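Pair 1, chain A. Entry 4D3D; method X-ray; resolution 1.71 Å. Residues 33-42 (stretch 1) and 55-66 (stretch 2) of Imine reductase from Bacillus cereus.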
# COMPACT_ATOMS: atom_id res chain seq x y z
N GLY A 33 6.62 11.11 27.59
CA GLY A 33 7.33 12.07 28.46
C GLY A 33 8.13 11.38 29.57
O GLY A 33 9.28 11.75 29.86
N GLN A 34 7.52 10.36 30.19
CA GLN A 34 8.23 9.59 31.21
C GLN A 34 9.45 8.85 30.66
O GLN A 34 10.52 8.83 31.32
CB GLN A 34 7.27 8.63 31.94
CG GLN A 34 6.22 9.34 32.80
CD GLN A 34 5.29 8.35 33.50
OE1 GLN A 34 5.53 7.14 33.51
NE2 GLN A 34 4.20 8.88 34.06
N ALA A 35 9.34 8.25 29.48
CA ALA A 35 10.46 7.52 28.92
C ALA A 35 11.58 8.46 28.56
O ALA A 35 12.77 8.13 28.66
CB ALA A 35 10.04 6.74 27.67
N MET A 36 11.23 9.64 28.07
CA MET A 36 12.27 10.61 27.75
C MET A 36 12.96 11.18 28.96
O MET A 36 14.21 11.29 29.01
CB MET A 36 11.60 11.76 26.94
CG MET A 36 11.17 11.33 25.54
SD MET A 36 10.29 12.63 24.66
CE MET A 36 10.31 11.85 23.07
N ALA A 37 12.20 11.59 29.98
CA ALA A 37 12.81 12.05 31.21
C ALA A 37 13.75 10.97 31.81
O ALA A 37 14.81 11.25 32.35
CB ALA A 37 11.72 12.46 32.21
N ASP A 38 13.31 9.74 31.74
CA ASP A 38 14.09 8.60 32.29
C ASP A 38 15.46 8.47 31.59
O ASP A 38 16.52 8.33 32.25
CB ASP A 38 13.21 7.36 32.10
CG ASP A 38 13.47 6.31 33.10
OD1 ASP A 38 13.15 6.52 34.29
OD2 ASP A 38 14.00 5.27 32.68
N VAL A 39 15.44 8.56 30.27
CA VAL A 39 16.68 8.48 29.50
C VAL A 39 17.56 9.66 29.71
O VAL A 39 18.77 9.50 29.86
CB VAL A 39 16.42 8.33 28.01
CG1 VAL A 39 17.68 8.53 27.17
CG2 VAL A 39 15.87 6.95 27.79
N PHE A 40 16.98 10.87 29.78
CA PHE A 40 17.79 12.01 30.15
C PHE A 40 18.48 11.79 31.53
O PHE A 40 19.66 12.11 31.65
CB PHE A 40 16.96 13.32 30.18
CG PHE A 40 16.64 13.91 28.83
CD1 PHE A 40 17.63 14.09 27.85
CD2 PHE A 40 15.33 14.33 28.55
CE1 PHE A 40 17.31 14.63 26.60
CE2 PHE A 40 15.01 14.93 27.31
CZ PHE A 40 16.01 15.08 26.34
N LEU A 41 17.73 11.29 32.53
CA LEU A 41 18.31 11.05 33.89
C LEU A 41 19.45 10.04 33.83
O LEU A 41 20.52 10.26 34.41
CB LEU A 41 17.25 10.57 34.90
CG LEU A 41 16.29 11.69 35.37
CD1 LEU A 41 15.06 11.10 36.05
CD2 LEU A 41 16.99 12.75 36.26
N GLU A 42 19.22 8.99 33.08
CA GLU A 42 20.26 7.97 32.89
C GLU A 42 21.55 8.55 32.30
O GLU A 42 22.62 8.11 32.67
CB GLU A 42 19.71 6.87 32.01
CG GLU A 42 20.69 5.72 31.74
CD GLU A 42 20.10 4.72 30.77
OE1 GLU A 42 18.87 4.73 30.60
OE2 GLU A 42 20.89 3.93 30.18
N SER A 55 1.16 13.89 40.82
CA SER A 55 1.60 12.55 41.24
C SER A 55 2.16 11.69 40.10
O SER A 55 2.90 10.71 40.37
CB SER A 55 0.43 11.79 41.85
OG SER A 55 -0.55 11.54 40.86
N LYS A 56 1.83 12.03 38.86
CA LYS A 56 2.38 11.27 37.71
C LYS A 56 3.94 11.32 37.70
O LYS A 56 4.64 10.49 37.04
CB LYS A 56 1.83 11.81 36.35
CG LYS A 56 0.37 11.51 36.03
N ALA A 57 4.48 12.33 38.41
CA ALA A 57 5.94 12.52 38.51
C ALA A 57 6.65 11.69 39.65
O ALA A 57 7.89 11.77 39.81
CB ALA A 57 6.25 14.02 38.66
N ASP A 58 5.91 10.97 40.49
CA ASP A 58 6.57 10.36 41.67
C ASP A 58 7.77 9.45 41.35
O ASP A 58 8.79 9.51 42.02
CB ASP A 58 5.54 9.57 42.55
CG ASP A 58 4.49 10.45 43.19
OD1 ASP A 58 4.73 11.65 43.43
OD2 ASP A 58 3.39 9.93 43.49
N GLN A 59 7.66 8.57 40.35
CA GLN A 59 8.77 7.62 40.09
C GLN A 59 10.02 8.36 39.63
O GLN A 59 11.17 8.05 40.00
CB GLN A 59 8.36 6.56 39.07
N LEU A 60 9.80 9.38 38.79
CA LEU A 60 10.90 10.18 38.26
C LEU A 60 11.59 10.97 39.36
O LEU A 60 12.79 11.14 39.35
CB LEU A 60 10.37 11.11 37.14
CG LEU A 60 10.00 10.38 35.85
CD1 LEU A 60 9.17 11.30 34.93
CD2 LEU A 60 11.23 9.83 35.14
N VAL A 61 10.81 11.48 40.31
CA VAL A 61 11.40 12.23 41.45
C VAL A 61 12.35 11.30 42.29
O VAL A 61 13.41 11.71 42.71
CB VAL A 61 10.30 12.86 42.31
CG1 VAL A 61 10.86 13.44 43.59
CG2 VAL A 61 9.65 14.00 41.54
N ALA A 62 11.92 10.08 42.49
CA ALA A 62 12.73 9.09 43.21
C ALA A 62 14.03 8.81 42.46
O ALA A 62 15.04 8.54 43.08
CB ALA A 62 11.95 7.80 43.39
N LYS A 63 13.99 8.91 41.14
CA LYS A 63 15.18 8.76 40.32
C LYS A 63 16.04 10.03 40.20
O LYS A 63 17.08 10.01 39.49
CB LYS A 63 14.78 8.26 38.93
CG LYS A 63 14.13 6.89 38.91
N GLY A 64 15.62 11.15 40.82
CA GLY A 64 16.42 12.42 40.77
C GLY A 64 15.83 13.64 39.99
O GLY A 64 16.37 14.73 40.04
N ALA A 65 14.71 13.45 39.32
CA ALA A 65 14.02 14.55 38.61
C ALA A 65 13.61 15.58 39.62
O ALA A 65 13.25 15.22 40.75
CB ALA A 65 12.77 14.04 37.91
N ILE A 66 13.60 16.84 39.21
CA ILE A 66 13.14 17.90 40.04
C ILE A 66 11.68 18.25 39.59
O ILE A 66 11.48 18.77 38.48
CB ILE A 66 14.05 19.12 39.83
CG1 ILE A 66 15.53 18.73 40.11
CG2 ILE A 66 13.58 20.29 40.67
CD1 ILE A 66 15.76 18.34 41.53

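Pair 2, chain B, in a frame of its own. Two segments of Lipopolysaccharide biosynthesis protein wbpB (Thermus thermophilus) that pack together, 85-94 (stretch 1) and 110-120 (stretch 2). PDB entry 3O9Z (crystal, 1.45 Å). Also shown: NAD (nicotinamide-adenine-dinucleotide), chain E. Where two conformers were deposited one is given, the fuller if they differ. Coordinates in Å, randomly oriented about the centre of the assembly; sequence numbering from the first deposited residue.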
# COMPACT_ATOMS: atom_id res chain seq x y z
N HIS B 85 5.62 -17.32 1.64
CA HIS B 85 6.41 -18.36 1.04
C HIS B 85 5.53 -19.57 0.66
O HIS B 85 5.62 -20.01 -0.50
CB HIS B 85 7.57 -18.80 1.95
CG HIS B 85 8.61 -17.73 2.18
ND1 HIS B 85 9.69 -17.94 3.00
CD2 HIS B 85 8.68 -16.43 1.78
CE1 HIS B 85 10.42 -16.83 3.05
NE2 HIS B 85 9.84 -15.91 2.31
N TYR B 86 4.72 -20.05 1.59
CA TYR B 86 3.88 -21.24 1.31
C TYR B 86 3.01 -20.99 0.05
O TYR B 86 3.10 -21.83 -0.88
CB TYR B 86 3.03 -21.60 2.54
CG TYR B 86 2.00 -22.68 2.24
CD1 TYR B 86 2.44 -23.96 1.97
CD2 TYR B 86 0.65 -22.40 2.30
CE1 TYR B 86 1.51 -24.97 1.70
CE2 TYR B 86 -0.30 -23.41 2.04
CZ TYR B 86 0.19 -24.68 1.79
OH TYR B 86 -0.72 -25.72 1.57
N PRO B 87 2.17 -19.91 0.03
CA PRO B 87 1.28 -19.80 -1.15
C PRO B 87 2.03 -19.50 -2.42
O PRO B 87 1.47 -19.79 -3.51
CB PRO B 87 0.25 -18.75 -0.75
CG PRO B 87 1.03 -17.90 0.29
CD PRO B 87 1.78 -18.97 1.10
N GLN B 88 3.21 -18.86 -2.37
CA GLN B 88 4.02 -18.64 -3.55
C GLN B 88 4.72 -19.88 -4.07
O GLN B 88 4.93 -20.06 -5.27
CB GLN B 88 5.01 -17.44 -3.45
CG GLN B 88 4.24 -16.14 -3.28
CD GLN B 88 5.11 -14.92 -3.33
OE1 GLN B 88 6.29 -14.94 -3.02
NE2 GLN B 88 4.49 -13.85 -3.83
N ILE B 89 5.10 -20.76 -3.13
CA ILE B 89 5.56 -22.09 -3.52
C ILE B 89 4.36 -22.87 -4.11
O ILE B 89 4.57 -23.48 -5.16
CB ILE B 89 6.09 -22.82 -2.29
CG1 ILE B 89 7.42 -22.21 -1.78
CG2 ILE B 89 6.27 -24.31 -2.64
CD1 ILE B 89 7.66 -22.55 -0.28
N ARG B 90 3.14 -22.73 -3.60
CA ARG B 90 1.98 -23.43 -4.23
C ARG B 90 1.84 -22.86 -5.66
O ARG B 90 1.49 -23.60 -6.59
CB ARG B 90 0.70 -23.16 -3.45
CG ARG B 90 0.70 -23.82 -2.08
CD ARG B 90 0.18 -25.21 -2.07
NE ARG B 90 -1.17 -25.31 -2.64
CZ ARG B 90 -2.30 -25.38 -1.94
NH1 ARG B 90 -3.46 -25.50 -2.58
NH2 ARG B 90 -2.34 -25.37 -0.61
N MET B 91 2.06 -21.56 -5.87
CA MET B 91 1.94 -20.98 -7.21
C MET B 91 3.00 -21.56 -8.13
O MET B 91 2.70 -21.94 -9.29
CB MET B 91 2.10 -19.45 -7.09
CG MET B 91 2.21 -18.69 -8.43
SD MET B 91 2.02 -16.85 -8.22
CE MET B 91 3.44 -16.36 -7.24
N ALA B 92 4.27 -21.60 -7.70
CA ALA B 92 5.35 -22.16 -8.48
C ALA B 92 4.90 -23.58 -8.95
O ALA B 92 4.96 -23.89 -10.15
CB ALA B 92 6.64 -22.26 -7.68
N LEU B 93 4.47 -24.38 -7.99
CA LEU B 93 4.21 -25.79 -8.32
C LEU B 93 3.06 -25.88 -9.32
O LEU B 93 3.05 -26.76 -10.22
CB LEU B 93 3.97 -26.65 -7.07
CG LEU B 93 5.04 -26.67 -5.98
CD1 LEU B 93 4.61 -27.56 -4.82
CD2 LEU B 93 6.41 -27.08 -6.53
N ARG B 94 1.97 -25.15 -9.09
CA ARG B 94 0.86 -25.21 -10.04
C ARG B 94 1.18 -24.72 -11.43
O ARG B 94 0.52 -25.16 -12.38
CB ARG B 94 -0.47 -24.62 -9.52
CG ARG B 94 -0.63 -23.08 -9.67
CD ARG B 94 -2.00 -22.56 -9.26
NE ARG B 94 -2.27 -22.72 -7.82
CZ ARG B 94 -1.97 -21.81 -6.89
NH1 ARG B 94 -2.19 -22.10 -5.62
NH2 ARG B 94 -1.50 -20.61 -7.22
N GLU B 110 2.27 -28.04 9.03
CA GLU B 110 1.13 -28.45 8.17
C GLU B 110 1.41 -28.01 6.73
O GLU B 110 1.08 -28.72 5.77
CB GLU B 110 -0.15 -27.81 8.68
CG GLU B 110 -1.42 -28.13 7.90
CD GLU B 110 -2.61 -27.40 8.47
OE1 GLU B 110 -3.61 -27.20 7.74
OE2 GLU B 110 -2.54 -27.02 9.66
N GLU B 111 2.11 -26.88 6.55
CA GLU B 111 2.44 -26.40 5.21
C GLU B 111 3.50 -27.29 4.57
O GLU B 111 3.43 -27.62 3.39
CB GLU B 111 2.90 -24.91 5.25
CG GLU B 111 1.76 -24.00 5.67
CD GLU B 111 2.20 -22.58 5.98
OE1 GLU B 111 3.35 -22.42 6.41
OE2 GLU B 111 1.40 -21.66 5.71
N ILE B 112 4.52 -27.73 5.34
CA ILE B 112 5.50 -28.69 4.87
C ILE B 112 4.75 -29.97 4.40
O ILE B 112 5.08 -30.43 3.29
CB ILE B 112 6.52 -29.07 5.99
CG1 ILE B 112 7.46 -27.89 6.31
CG2 ILE B 112 7.30 -30.30 5.57
CD1 ILE B 112 8.49 -27.56 5.28
N ALA B 113 3.79 -30.45 5.19
CA ALA B 113 3.07 -31.70 4.86
C ALA B 113 2.26 -31.52 3.57
O ALA B 113 2.25 -32.42 2.71
CB ALA B 113 2.19 -32.12 6.00
N ARG B 114 1.60 -30.38 3.39
CA ARG B 114 0.80 -30.17 2.21
C ARG B 114 1.71 -30.01 1.02
O ARG B 114 1.41 -30.51 -0.09
CB ARG B 114 -0.13 -28.95 2.37
CG ARG B 114 -1.17 -28.96 3.46
CD ARG B 114 -2.35 -29.89 3.20
NE ARG B 114 -2.98 -30.29 4.46
CZ ARG B 114 -4.10 -30.99 4.57
NH1 ARG B 114 -4.76 -31.38 3.48
NH2 ARG B 114 -4.58 -31.30 5.77
N LEU B 115 2.85 -29.32 1.16
CA LEU B 115 3.84 -29.24 0.11
C LEU B 115 4.42 -30.57 -0.36
O LEU B 115 4.60 -30.76 -1.55
CB LEU B 115 4.94 -28.19 0.40
CG LEU B 115 4.57 -26.72 0.55
CD1 LEU B 115 5.93 -25.98 0.74
CD2 LEU B 115 3.88 -26.26 -0.76
N LYS B 116 4.56 -31.51 0.57
CA LYS B 116 4.96 -32.85 0.17
C LYS B 116 3.91 -33.47 -0.76
O LYS B 116 4.24 -34.03 -1.79
CB LYS B 116 5.19 -33.69 1.44
CG LYS B 116 6.45 -33.32 2.22
CD LYS B 116 7.72 -33.70 1.48
CE LYS B 116 7.99 -35.20 1.60
NZ LYS B 116 9.33 -35.57 1.05
N GLU B 117 2.64 -33.29 -0.41
CA GLU B 117 1.56 -33.83 -1.27
C GLU B 117 1.63 -33.19 -2.65
O GLU B 117 1.35 -33.84 -3.68
CB GLU B 117 0.19 -33.57 -0.61
CG GLU B 117 -0.01 -34.44 0.63
CD GLU B 117 -1.31 -34.17 1.36
OE1 GLU B 117 -2.13 -33.36 0.87
OE2 GLU B 117 -1.52 -34.80 2.42
N LEU B 118 1.90 -31.88 -2.70
CA LEU B 118 1.76 -31.16 -3.96
C LEU B 118 3.00 -31.42 -4.82
O LEU B 118 2.94 -31.41 -6.06
CB LEU B 118 1.55 -29.67 -3.65
CG LEU B 118 0.13 -29.37 -3.18
CD1 LEU B 118 -0.02 -27.95 -2.59
CD2 LEU B 118 -0.83 -29.60 -4.35
N GLU B 119 4.12 -31.73 -4.20
CA GLU B 119 5.32 -32.14 -4.95
C GLU B 119 4.98 -33.49 -5.65
O GLU B 119 5.37 -33.67 -6.80
CB GLU B 119 6.46 -32.45 -3.97
CG GLU B 119 7.33 -31.24 -3.55
CD GLU B 119 8.66 -31.66 -2.90
OE1 GLU B 119 8.78 -32.81 -2.38
OE2 GLU B 119 9.61 -30.86 -2.95
N ALA B 120 4.29 -34.39 -4.96
CA ALA B 120 3.83 -35.65 -5.56
C ALA B 120 2.82 -35.48 -6.67
O ALA B 120 2.84 -36.20 -7.68
CB ALA B 120 3.29 -36.58 -4.48
PA NAD E . 11.94 -6.67 2.84
O1A NAD E . 13.13 -5.81 2.62
O2A NAD E . 10.76 -6.22 3.71
O5B NAD E . 11.48 -6.95 1.36
C5B NAD E . 10.30 -7.68 1.24
C4B NAD E . 9.75 -7.49 -0.19
O4B NAD E . 8.62 -8.37 -0.44
C3B NAD E . 9.17 -6.05 -0.30
O3B NAD E . 9.76 -5.33 -1.40
C2B NAD E . 7.65 -6.25 -0.45
O2B NAD E . 6.98 -5.25 -1.24
C1B NAD E . 7.68 -7.61 -1.21
N9A NAD E . 6.36 -8.27 -1.14
C8A NAD E . 5.27 -8.16 -0.32
N7A NAD E . 4.29 -8.96 -0.72
C5A NAD E . 4.70 -9.56 -1.89
C6A NAD E . 4.10 -10.49 -2.82
N6A NAD E . 2.82 -10.92 -2.64
N1A NAD E . 4.92 -10.82 -3.82
C2A NAD E . 6.17 -10.45 -4.08
N3A NAD E . 6.73 -9.55 -3.23
C4A NAD E . 6.02 -9.16 -2.17
O3 NAD E . 12.44 -8.07 3.43
PN NAD E . 13.74 -8.90 3.20
O1N NAD E . 14.69 -8.64 4.37
O2N NAD E . 14.24 -8.71 1.80
O5D NAD E . 13.27 -10.39 3.49
C5D NAD E . 12.74 -11.04 2.36
C4D NAD E . 12.81 -12.55 2.67
O4D NAD E . 14.21 -12.88 2.67
C3D NAD E . 12.22 -12.99 4.02
O3D NAD E . 11.74 -14.36 3.82
C2D NAD E . 13.49 -13.07 4.89
O2D NAD E . 13.37 -14.03 5.93
C1D NAD E . 14.62 -13.45 3.93
N1N NAD E . 15.93 -12.97 4.37
C2N NAD E . 16.95 -13.80 4.38
C3N NAD E . 18.24 -13.46 4.76
C7N NAD E . 19.23 -14.55 4.78
O7N NAD E . 19.10 -15.58 4.08
N7N NAD E . 20.32 -14.27 5.48
C4N NAD E . 18.46 -12.13 5.13
C5N NAD E . 17.38 -11.25 5.02
C6N NAD E . 16.11 -11.66 4.62

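The sharpest difference between the two pairs lies where the second segment ends its packing turn. In pair 1 the helix stops: Gly64(A), with a phi of 113°, leaves helical geometry in a Schellman motif, and two backbone bonds reach back into the last turn, from Ala65(A) N to Leu60(A) O (3.0 Å) and from Gly64(A) N to Val61(A) O (3.0 Å). A side chain here would be jammed against the carbonyl oxygen of the preceding residue, so the backbone angles themselves call for glycine. In pair 2 the matching residue, Glu119(B), remains helical, its N bonded to Leu115(B) O at 2.9 Å, and the helix runs on.

From Ala57(A) and Ile112(B) up to that point the backbone course is shared. Two nearly parallel helices lie with their axes 10.6 Å apart in pair 1 and 10.4 Å in pair 2, at 0° and 7°, and the central backbones superpose with an RMSD of 0.4 Å. The principle illustrated is that one leucine can organise such a contact. Leu60(A) and its counterpart Leu115(B) have the same m, t rotamer, and each fits as a knob into a hole formed by four matching positions: Gln34(A), Ala37(A), Asp38(A) and Leu41(A) in pair 1; Tyr86(B), Ile89(B), Arg90(B) and Leu93(B) in pair 2.

One wall is conserved. Leu41(A) and Leu93(B) coincide almost exactly; Leu41(A) CD1 lies 4.1 Å from Leu60(A) CD2, and Leu93(B) CD1 lies 4.3 Å from Leu115(B) CD2. Another side of the hole is built differently. Ala37(A) offers only a methyl, its CB 3.9 Å from Leu60(A) CD1, whereas Ile89(B) brings a branched chain whose CG2 lies 3.6 Å from Leu115(B) CD2.

The polar walls diverge further. Gln34(A) lays its aliphatic part beside the knob, with CG 4.1 Å from Leu60(A) CD1. Tyr86(B) substitutes a ring: CE1 approaches Leu115(B) CD2 at 3.7 Å, while CG of Glu111(B), a residue with no matched position in pair 1, sits over one face, 3.7 Å from the ring centroid, in a CH-pi contact. Arg90(B), at the place of Asp38(A), donates from NH2 to Tyr86(B) OH at 2.7 Å, tying together two walls of the hole.

At the next turn, Lys63(A) and Leu118(B) both point toward the first helix. Leu41(A) CD1 meets Lys63(A) CB at 4.1 Å, and Leu93(B) CD1 meets Leu118(B) CB at 3.9 Å. Neither interface has a modelled hydrogen bond between its stretches. Pair 2 buries 454 Å² against 344 Å² in pair 1, with several side chains of pair 1 incompletely modelled, yet the leucine knob keeps its place in both.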